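PDB 6LAD: Amuc_1100 from Akkermansia muciniphila, which is an outer-membrane protein probably associated with type II secretion and with Toll-like receptor 2 signalling. Local coordinates for residues Ser64-Thr69 with Gln279-Glu284; Glu124-Asn129 with Gln198-Thr203; Asn129-Lys134 with Asn192-Met197. All coordinates share one frame; numbering follows the deposited sequence.

Interaction 1: residues Ser64-Thr69 with Gln279-Glu284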
loop_
_atom_site.group_PDB
_atom_site.type_symbol
_atom_site.label_atom_id
_atom_site.label_comp_id
_atom_site.label_asym_id
_atom_site.label_seq_id
_atom_site.Cartn_x
_atom_site.Cartn_y
_atom_site.Cartn_z
ATOM N N SER A 64 -2.763 8.478 -6.121
ATOM C CA SER A 64 -1.381 8.770 -5.776
ATOM C C SER A 64 -1.189 10.192 -5.269
ATOM O O SER A 64 -0.110 10.506 -4.755
ATOM C CB SER A 64 -0.462 8.502 -6.968
ATOM O OG SER A 64 -0.106 7.132 -7.010
ATOM N N ALA A 65 -2.193 11.056 -5.392
ATOM C CA ALA A 65 -2.072 12.383 -4.807
ATOM C C ALA A 65 -1.959 12.276 -3.286
ATOM O O ALA A 65 -2.663 11.492 -2.639
ATOM C CB ALA A 65 -3.256 13.256 -5.198
ATOM N N LEU A 66 -1.033 13.040 -2.724
ATOM C CA LEU A 66 -0.773 13.022 -1.297
ATOM C C LEU A 66 -1.718 13.975 -0.581
ATOM O O LEU A 66 -1.988 15.082 -1.058
ATOM C CB LEU A 66 0.676 13.414 -1.023
ATOM C CG LEU A 66 1.728 12.494 -1.634
ATOM C CD1 LEU A 66 3.110 12.915 -1.196
ATOM C CD2 LEU A 66 1.470 11.043 -1.246
ATOM N N VAL A 67 -2.249 13.527 0.543
ATOM C CA VAL A 67 -3.120 14.336 1.390
ATOM C C VAL A 67 -2.297 14.835 2.571
ATOM O O VAL A 67 -1.630 14.020 3.227
ATOM C CB VAL A 67 -4.334 13.525 1.875
ATOM C CG1 VAL A 67 -5.190 14.351 2.804
ATOM C CG2 VAL A 67 -5.158 13.076 0.686
ATOM N N PRO A 68 -2.321 16.135 2.877
ATOM C CA PRO A 68 -1.586 16.635 4.045
ATOM C C PRO A 68 -2.000 15.873 5.291
ATOM O O PRO A 68 -3.185 15.666 5.549
ATOM C CB PRO A 68 -1.997 18.109 4.120
ATOM C CG PRO A 68 -2.465 18.460 2.756
ATOM C CD PRO A 68 -3.076 17.205 2.200
ATOM N N THR A 69 -1.010 15.397 6.031
ATOM C CA THR A 69 -1.247 14.481 7.133
ATOM C C THR A 69 -0.180 14.727 8.181
ATOM O O THR A 69 1.008 14.617 7.875
ATOM C CB THR A 69 -1.219 13.025 6.640
ATOM O OG1 THR A 69 -2.218 12.850 5.638
ATOM C CG2 THR A 69 -1.429 12.008 7.765
ATOM N N GLN A 279 4.598 12.664 -7.755
ATOM C CA GLN A 279 3.816 13.844 -7.426
ATOM C C GLN A 279 4.660 15.113 -7.485
ATOM O O GLN A 279 5.873 15.080 -7.241
ATOM C CB GLN A 279 3.179 13.720 -6.042
ATOM C CG GLN A 279 2.267 12.535 -5.965
ATOM C CD GLN A 279 1.067 12.749 -6.840
ATOM O OE1 GLN A 279 0.418 13.801 -6.775
ATOM N NE2 GLN A 279 0.773 11.773 -7.694
ATOM N N PRO A 280 4.040 16.250 -7.794
ATOM C CA PRO A 280 4.748 17.527 -7.694
ATOM C C PRO A 280 4.872 17.961 -6.244
ATOM O O PRO A 280 3.981 17.722 -5.423
ATOM C CB PRO A 280 3.852 18.482 -8.493
ATOM C CG PRO A 280 2.484 17.921 -8.311
ATOM C CD PRO A 280 2.648 16.422 -8.245
ATOM N N LYS A 281 5.994 18.601 -5.932
ATOM C CA LYS A 281 6.248 19.151 -4.607
ATOM C C LYS A 281 6.414 20.665 -4.701
ATOM O O LYS A 281 6.957 21.183 -5.683
ATOM C CB LYS A 281 7.492 18.514 -3.972
ATOM C CG LYS A 281 7.207 17.220 -3.207
ATOM C CD LYS A 281 6.790 16.087 -4.141
ATOM C CE LYS A 281 6.280 14.871 -3.365
ATOM N NZ LYS A 281 7.304 14.353 -2.411
ATOM N N ALA A 282 5.931 21.374 -3.683
ATOM C CA ALA A 282 6.068 22.827 -3.621
ATOM C C ALA A 282 6.181 23.241 -2.163
ATOM O O ALA A 282 5.248 23.021 -1.381
ATOM C CB ALA A 282 4.884 23.527 -4.290
ATOM N N GLN A 283 7.321 23.827 -1.800
ATOM C CA GLN A 283 7.540 24.318 -0.448
ATOM C C GLN A 283 6.782 25.625 -0.216
ATOM O O GLN A 283 6.429 26.344 -1.154
ATOM C CB GLN A 283 9.032 24.532 -0.186
ATOM C CG GLN A 283 9.857 23.254 -0.140
ATOM C CD GLN A 283 11.285 23.497 0.328
ATOM O OE1 GLN A 283 11.923 24.482 -0.054
ATOM N NE2 GLN A 283 11.792 22.597 1.167
ATOM N N GLU A 284 6.542 25.929 1.059
ATOM C CA GLU A 284 5.844 27.154 1.446
ATOM C C GLU A 284 6.598 28.400 0.982
ATOM O O GLU A 284 7.535 28.857 1.641
ATOM C CB GLU A 284 5.647 27.205 2.963
ATOM C CG GLU A 284 4.795 26.077 3.539
ATOM C CD GLU A 284 4.962 25.929 5.051
ATOM O OE1 GLU A 284 6.121 25.880 5.523
ATOM O OE2 GLU A 284 3.934 25.868 5.767
#

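Interaction 2: residues Glu124-Asn129 with Gln198-Thr203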
loop_
_atom_site.group_PDB
_atom_site.type_symbol
_atom_site.label_atom_id
_atom_site.label_comp_id
_atom_site.label_asym_id
_atom_site.label_seq_id
_atom_site.Cartn_x
_atom_site.Cartn_y
_atom_site.Cartn_z
ATOM N N GLU A 124 0.488 4.782 1.296
ATOM C CA GLU A 124 0.742 3.339 1.304
ATOM C C GLU A 124 -0.254 2.625 2.209
ATOM O O GLU A 124 -0.714 1.522 1.899
ATOM C CB GLU A 124 2.188 3.034 1.723
ATOM C CG GLU A 124 2.597 1.574 1.507
ATOM C CD GLU A 124 4.078 1.262 1.842
ATOM O OE1 GLU A 124 4.763 2.088 2.485
ATOM O OE2 GLU A 124 4.559 0.161 1.484
ATOM N N LEU A 125 -0.635 3.270 3.308
ATOM C CA LEU A 125 -1.605 2.706 4.240
ATOM C C LEU A 125 -2.984 2.606 3.605
ATOM O O LEU A 125 -3.665 1.589 3.757
ATOM C CB LEU A 125 -1.672 3.573 5.492
ATOM C CG LEU A 125 -2.856 3.302 6.419
ATOM C CD1 LEU A 125 -2.712 1.962 7.111
ATOM C CD2 LEU A 125 -3.095 4.461 7.404
ATOM N N LYS A 126 -3.418 3.656 2.899
ATOM C CA LYS A 126 -4.690 3.581 2.194
ATOM C C LYS A 126 -4.677 2.467 1.159
ATOM O O LYS A 126 -5.651 1.708 1.042
ATOM C CB LYS A 126 -5.011 4.921 1.542
ATOM C CG LYS A 126 -5.395 5.979 2.527
ATOM C CD LYS A 126 -5.443 7.351 1.865
ATOM C CE LYS A 126 -6.003 8.408 2.812
ATOM N NZ LYS A 126 -4.946 8.880 3.741
ATOM N N ALA A 127 -3.570 2.339 0.418
ATOM C CA ALA A 127 -3.485 1.313 -0.616
ATOM C C ALA A 127 -3.588 -0.078 -0.014
ATOM O O ALA A 127 -4.380 -0.912 -0.475
ATOM C CB ALA A 127 -2.181 1.454 -1.397
ATOM N N ILE A 128 -2.783 -0.346 1.020
ATOM C CA ILE A 128 -2.766 -1.669 1.632
ATOM C C ILE A 128 -4.109 -1.969 2.284
ATOM O O ILE A 128 -4.574 -3.115 2.281
ATOM C CB ILE A 128 -1.608 -1.773 2.636
ATOM C CG1 ILE A 128 -0.272 -1.569 1.911
ATOM C CG2 ILE A 128 -1.636 -3.130 3.332
ATOM C CD1 ILE A 128 0.901 -1.420 2.835
ATOM N N ASN A 129 -4.757 -0.949 2.850
ATOM C CA ASN A 129 -6.058 -1.156 3.469
ATOM C C ASN A 129 -7.064 -1.609 2.423
ATOM O O ASN A 129 -7.789 -2.594 2.619
ATOM C CB ASN A 129 -6.507 0.147 4.144
ATOM C CG ASN A 129 -7.865 0.035 4.824
ATOM O OD1 ASN A 129 -8.100 -0.868 5.630
ATOM N ND2 ASN A 129 -8.775 0.938 4.472
ATOM N N GLN A 198 -8.879 -1.153 -9.409
ATOM C CA GLN A 198 -8.832 0.043 -10.232
ATOM C C GLN A 198 -8.326 1.269 -9.483
ATOM O O GLN A 198 -8.081 2.299 -10.121
ATOM C CB GLN A 198 -10.218 0.339 -10.833
ATOM C CG GLN A 198 -10.545 -0.414 -12.142
ATOM C CD GLN A 198 -9.787 0.142 -13.362
ATOM O OE1 GLN A 198 -8.626 -0.203 -13.598
ATOM N NE2 GLN A 198 -10.446 1.017 -14.129
ATOM N N ASP A 199 -8.224 1.220 -8.151
ATOM C CA ASP A 199 -7.830 2.394 -7.379
ATOM C C ASP A 199 -6.337 2.445 -7.058
ATOM O O ASP A 199 -5.754 3.531 -7.041
ATOM C CB ASP A 199 -8.632 2.457 -6.075
ATOM C CG ASP A 199 -8.564 1.159 -5.278
ATOM O OD1 ASP A 199 -7.956 0.176 -5.774
ATOM O OD2 ASP A 199 -9.112 1.125 -4.146
ATOM N N TYR A 200 -5.697 1.304 -6.809
ATOM C CA TYR A 200 -4.270 1.238 -6.512
ATOM C C TYR A 200 -3.626 0.136 -7.333
ATOM O O TYR A 200 -4.212 -0.934 -7.514
ATOM C CB TYR A 200 -4.022 0.955 -5.032
ATOM C CG TYR A 200 -4.530 2.034 -4.126
ATOM C CD1 TYR A 200 -3.721 3.126 -3.807
ATOM C CD2 TYR A 200 -5.824 1.999 -3.621
ATOM C CE1 TYR A 200 -4.175 4.134 -2.980
ATOM C CE2 TYR A 200 -6.292 3.016 -2.793
ATOM C CZ TYR A 200 -5.458 4.078 -2.476
ATOM O OH TYR A 200 -5.898 5.105 -1.666
ATOM N N LEU A 201 -2.408 0.380 -7.806
ATOM C CA LEU A 201 -1.729 -0.563 -8.677
ATOM C C LEU A 201 -0.726 -1.375 -7.873
ATOM O O LEU A 201 0.335 -0.862 -7.491
ATOM C CB LEU A 201 -1.044 0.160 -9.827
ATOM C CG LEU A 201 -0.337 -0.773 -10.816
ATOM C CD1 LEU A 201 -1.298 -1.815 -11.343
ATOM C CD2 LEU A 201 0.231 0.038 -11.951
ATOM N N PHE A 202 -1.060 -2.646 -7.642
ATOM C CA PHE A 202 -0.165 -3.641 -7.062
ATOM C C PHE A 202 0.213 -4.644 -8.149
ATOM O O PHE A 202 -0.677 -5.256 -8.756
ATOM C CB PHE A 202 -0.848 -4.413 -5.924
ATOM C CG PHE A 202 -1.053 -3.630 -4.665
ATOM C CD1 PHE A 202 -0.068 -3.569 -3.698
ATOM C CD2 PHE A 202 -2.255 -2.997 -4.419
ATOM C CE1 PHE A 202 -0.269 -2.860 -2.544
ATOM C CE2 PHE A 202 -2.457 -2.301 -3.250
ATOM C CZ PHE A 202 -1.469 -2.226 -2.322
ATOM N N THR A 203 1.513 -4.861 -8.373
ATOM C CA THR A 203 1.938 -5.915 -9.291
ATOM C C THR A 203 2.442 -7.109 -8.488
ATOM O O THR A 203 3.067 -6.942 -7.437
ATOM C CB THR A 203 3.033 -5.451 -10.269
ATOM O OG1 THR A 203 4.236 -5.160 -9.559
ATOM C CG2 THR A 203 2.626 -4.209 -11.034
#

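Interaction 3: residues Asn129-Lys134 with Asn192-Met197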
loop_
_atom_site.group_PDB
_atom_site.type_symbol
_atom_site.label_atom_id
_atom_site.label_comp_id
_atom_site.label_asym_id
_atom_site.label_seq_id
_atom_site.Cartn_x
_atom_site.Cartn_y
_atom_site.Cartn_z
ATOM N N ASN A 129 -4.757 -0.949 2.850
ATOM C CA ASN A 129 -6.058 -1.156 3.469
ATOM C C ASN A 129 -7.064 -1.609 2.423
ATOM O O ASN A 129 -7.789 -2.594 2.619
ATOM C CB ASN A 129 -6.507 0.147 4.144
ATOM C CG ASN A 129 -7.865 0.035 4.824
ATOM O OD1 ASN A 129 -8.100 -0.868 5.630
ATOM N ND2 ASN A 129 -8.775 0.938 4.472
ATOM N N SER A 130 -7.083 -0.911 1.281
ATOM C CA SER A 130 -7.926 -1.307 0.155
ATOM C C SER A 130 -7.627 -2.733 -0.300
ATOM O O SER A 130 -8.548 -3.531 -0.537
ATOM C CB SER A 130 -7.724 -0.335 -0.995
ATOM O OG SER A 130 -8.454 -0.755 -2.121
ATOM N N LEU A 131 -6.340 -3.069 -0.430
ATOM C CA LEU A 131 -5.961 -4.392 -0.925
ATOM C C LEU A 131 -6.410 -5.496 0.030
ATOM O O LEU A 131 -7.009 -6.496 -0.390
ATOM C CB LEU A 131 -4.451 -4.453 -1.129
ATOM C CG LEU A 131 -3.867 -5.856 -1.306
ATOM C CD1 LEU A 131 -4.323 -6.492 -2.588
ATOM C CD2 LEU A 131 -2.375 -5.788 -1.229
ATOM N N VAL A 132 -6.141 -5.320 1.329
ATOM C CA VAL A 132 -6.483 -6.359 2.293
ATOM C C VAL A 132 -7.994 -6.499 2.404
ATOM O O VAL A 132 -8.508 -7.610 2.548
ATOM C CB VAL A 132 -5.822 -6.092 3.658
ATOM C CG1 VAL A 132 -6.345 -7.066 4.691
ATOM C CG2 VAL A 132 -4.306 -6.235 3.555
ATOM N N ASN A 133 -8.744 -5.398 2.302
ATOM C CA ASN A 133 -10.195 -5.567 2.343
ATOM C C ASN A 133 -10.713 -6.326 1.109
ATOM O O ASN A 133 -11.576 -7.220 1.236
ATOM C CB ASN A 133 -10.873 -4.203 2.512
ATOM C CG ASN A 133 -10.884 -3.743 3.992
ATOM O OD1 ASN A 133 -11.286 -4.493 4.875
ATOM N ND2 ASN A 133 -10.445 -2.522 4.251
ATOM N N LYS A 134 -10.138 -6.058 -0.077
ATOM C CA LYS A 134 -10.532 -6.841 -1.244
ATOM C C LYS A 134 -10.220 -8.318 -1.031
ATOM O O LYS A 134 -11.029 -9.190 -1.376
ATOM C CB LYS A 134 -9.834 -6.339 -2.506
ATOM C CG LYS A 134 -10.186 -4.941 -2.883
ATOM C CD LYS A 134 -11.350 -4.920 -3.823
ATOM C CE LYS A 134 -11.804 -3.496 -4.086
ATOM N NZ LYS A 134 -12.983 -3.485 -5.003
ATOM N N ASN A 192 -7.320 -12.810 -8.587
ATOM C CA ASN A 192 -8.164 -11.943 -9.406
ATOM C C ASN A 192 -8.489 -10.635 -8.696
ATOM O O ASN A 192 -8.569 -9.579 -9.335
ATOM C CB ASN A 192 -9.435 -12.669 -9.821
ATOM C CG ASN A 192 -9.187 -13.659 -10.920
ATOM O OD1 ASN A 192 -8.431 -13.382 -11.849
ATOM N ND2 ASN A 192 -9.792 -14.832 -10.811
ATOM N N ALA A 193 -8.699 -10.684 -7.381
ATOM C CA ALA A 193 -9.040 -9.474 -6.647
ATOM C C ALA A 193 -7.922 -8.458 -6.765
ATOM O O ALA A 193 -8.162 -7.287 -7.087
ATOM C CB ALA A 193 -9.313 -9.812 -5.186
ATOM N N ILE A 194 -6.681 -8.911 -6.576
ATOM C CA ILE A 194 -5.540 -8.021 -6.775
ATOM C C ILE A 194 -5.528 -7.496 -8.204
ATOM O O ILE A 194 -5.416 -6.285 -8.440
ATOM C CB ILE A 194 -4.222 -8.736 -6.446
ATOM C CG1 ILE A 194 -4.216 -9.252 -5.011
ATOM C CG2 ILE A 194 -3.073 -7.782 -6.656
ATOM C CD1 ILE A 194 -2.974 -10.049 -4.704
ATOM N N THR A 195 -5.676 -8.396 -9.184
ATOM C CA THR A 195 -5.552 -7.972 -10.577
ATOM C C THR A 195 -6.649 -6.990 -10.967
ATOM O O THR A 195 -6.404 -6.056 -11.734
ATOM C CB THR A 195 -5.561 -9.183 -11.505
ATOM O OG1 THR A 195 -4.392 -9.978 -11.262
ATOM C CG2 THR A 195 -5.560 -8.736 -12.959
ATOM N N GLY A 196 -7.861 -7.169 -10.446
ATOM C CA GLY A 196 -8.924 -6.281 -10.878
ATOM C C GLY A 196 -8.981 -4.911 -10.237
ATOM O O GLY A 196 -9.866 -4.125 -10.571
ATOM N N MET A 197 -8.065 -4.579 -9.338
ATOM C CA MET A 197 -8.161 -3.319 -8.610
ATOM C C MET A 197 -8.003 -2.132 -9.551
ATOM O O MET A 197 -7.122 -2.116 -10.414
ATOM C CB MET A 197 -7.110 -3.261 -7.505
ATOM C CG MET A 197 -7.411 -4.160 -6.350
ATOM S SD MET A 197 -6.127 -4.098 -5.122
ATOM C CE MET A 197 -6.418 -2.451 -4.471
#

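Interaction 1: residues Ser64-Thr69 with Gln279-Glu284
The side-chain amide of Gln279 lies nearly flat against the peptide joining Ser64 to Ala65, one face covered by that backbone. Ser64 O sits above the amide carbon, 3.3 Å from Gln279 CD, and Ala65 CA approaches the oxygen end, 3.5 Å from Gln279 OE1. Because the carbonyl oxygen is over the face, where the amide N-H groups do not point, Ser64 O and Gln279 NE2 are not hydrogen-bonded although only 3.3 Å apart. Each has another partner: NE2 donates to the backbone oxygen of Phe277, while Ser64 O accepts from His276 NE2. The glutamine chain turns sharply at its second torsion (chi2 -68°), which folds the amide back over the peptide. Looser apolar contacts extend the patch, with Leu66 CG 4.4 Å from Gln279 CG and Leu66 CD1 4.3 Å from Lys281 CE, so that the lysine contributes its hydrocarbon portion. Were Gln279 replaced by an alanine, the Ser64-Ala65 peptide would probably lose its flat cover and Phe277 O this side-chain donor. Two loops thus meet at the surface, one running into helix 71-92 and the other leaving strand 266-277; Leu66 also leans on Phe123 of helix 118-136, while Pro280 and Ala282 touch helix 35-51.

Interaction 2: residues Glu124-Asn129 with Gln198-Thr203
Helix 118-136 approaches the chain where it leads into strand 201-211, and the two backbones come closest at Ala127 and Tyr200, whose CA atoms are 5.9 Å apart. The small Ala127 lets an aromatic ring reach the helix backbone itself. The Tyr200 ring lies with one face against this residue: Ala127 CA stands 3.5 Å from the ring centroid and only 6° off the ring normal, a CH-pi contact over the centre of the ring. The methyl group is displaced toward one side of the same face, with Ala127 CB nearest Tyr200 CD1. At the far end of the ring, Tyr200 OH rests against the first methylene of Lys126, 3.3 Å from Lys126 CB. The rest of the lysine leads away from the tyrosine and its NZ forms a salt bridge with Glu77, so aliphatic carbon, not charge, faces the ring.

Phe202 comes to the helix in a different manner. Its ring meets Ala127 by the rim: Ala127 C lies in the ring plane, and Ala127 O is 3.7 Å from Phe202 CE2. Phe202 CZ also touches the alanine methyl, 3.9 Å from Ala127 CB, and more loosely reaches Ile128 CG1 at 4.4 Å. One alanine therefore serves a ring face and a ring edge at once. Leu274 and Leu272 of the adjoining strand 266-277 continue the apolar surface beside Phe202. The arrangement is that of an alpha/beta sandwich, a helix laid on one face of a mixed beta-sheet, with Tyr200, just before the outer strand, and Phe202, within it, packed against the helix.

Interaction 3: residues Asn129-Lys134 with Asn192-Met197
This is a helix-to-helix contact with a predominantly apolar centre, in which helix 118-136 meets the C-terminal end of helix 184-195 and the turn that follows it. Leu131 is at its middle. A first torsion of 165°, CG opposite the backbone N, carries CD1 across to the other helix, where Leu131 CD1 lies 3.7 Å from Ile194 CG1 and also 3.9 Å from Met197 SD. The methionine side chain runs at about a right angle to that of Leu131. It bends at its last torsion (chi3 71°), and its methyl carbon, Met197 CE, reaches Ser130 OG at 3.5 Å. Farther along, the contact thins: Lys134 CB and Ala193 CB are 4.4 Å apart, nearer the solvent. Phe202 of strand 201-211 touches Leu131, Ile194 and Met197, closing the group from the sheet side.

Cohesion here probably rests on dispersion and the burial of apolar surface, between branched carbon chains and a polarisable thioether, which imposes little directionality. The hydroxyl of Ser130 is not dependent on the methionine for a polar partner, since it is hydrogen-bonded to Asp199.

Interactions 2 and 3 form one continuous interface along helix 118-136, their centres 8 Å apart and Asn129 common to both ranges. Ser130 and Asp199 join them directly, with Ser130 OG 2.8 Å from Asp199 OD2 in a probable hydrogen bond, and Phe202 CE2 packs 3.6 Å from Leu131 CB. The helix 184-195 to strand 201-211 succession supplies the partners of both, as part of a split beta-alpha-beta unit, strand 171-182, helix 184-195 and strand 201-211, with strand 266-277 between the two strands. Interaction 1 is more peripheral: its centre is 18 Å from that of interaction 2 and 25 Å from that of interaction 3, and it touches neither.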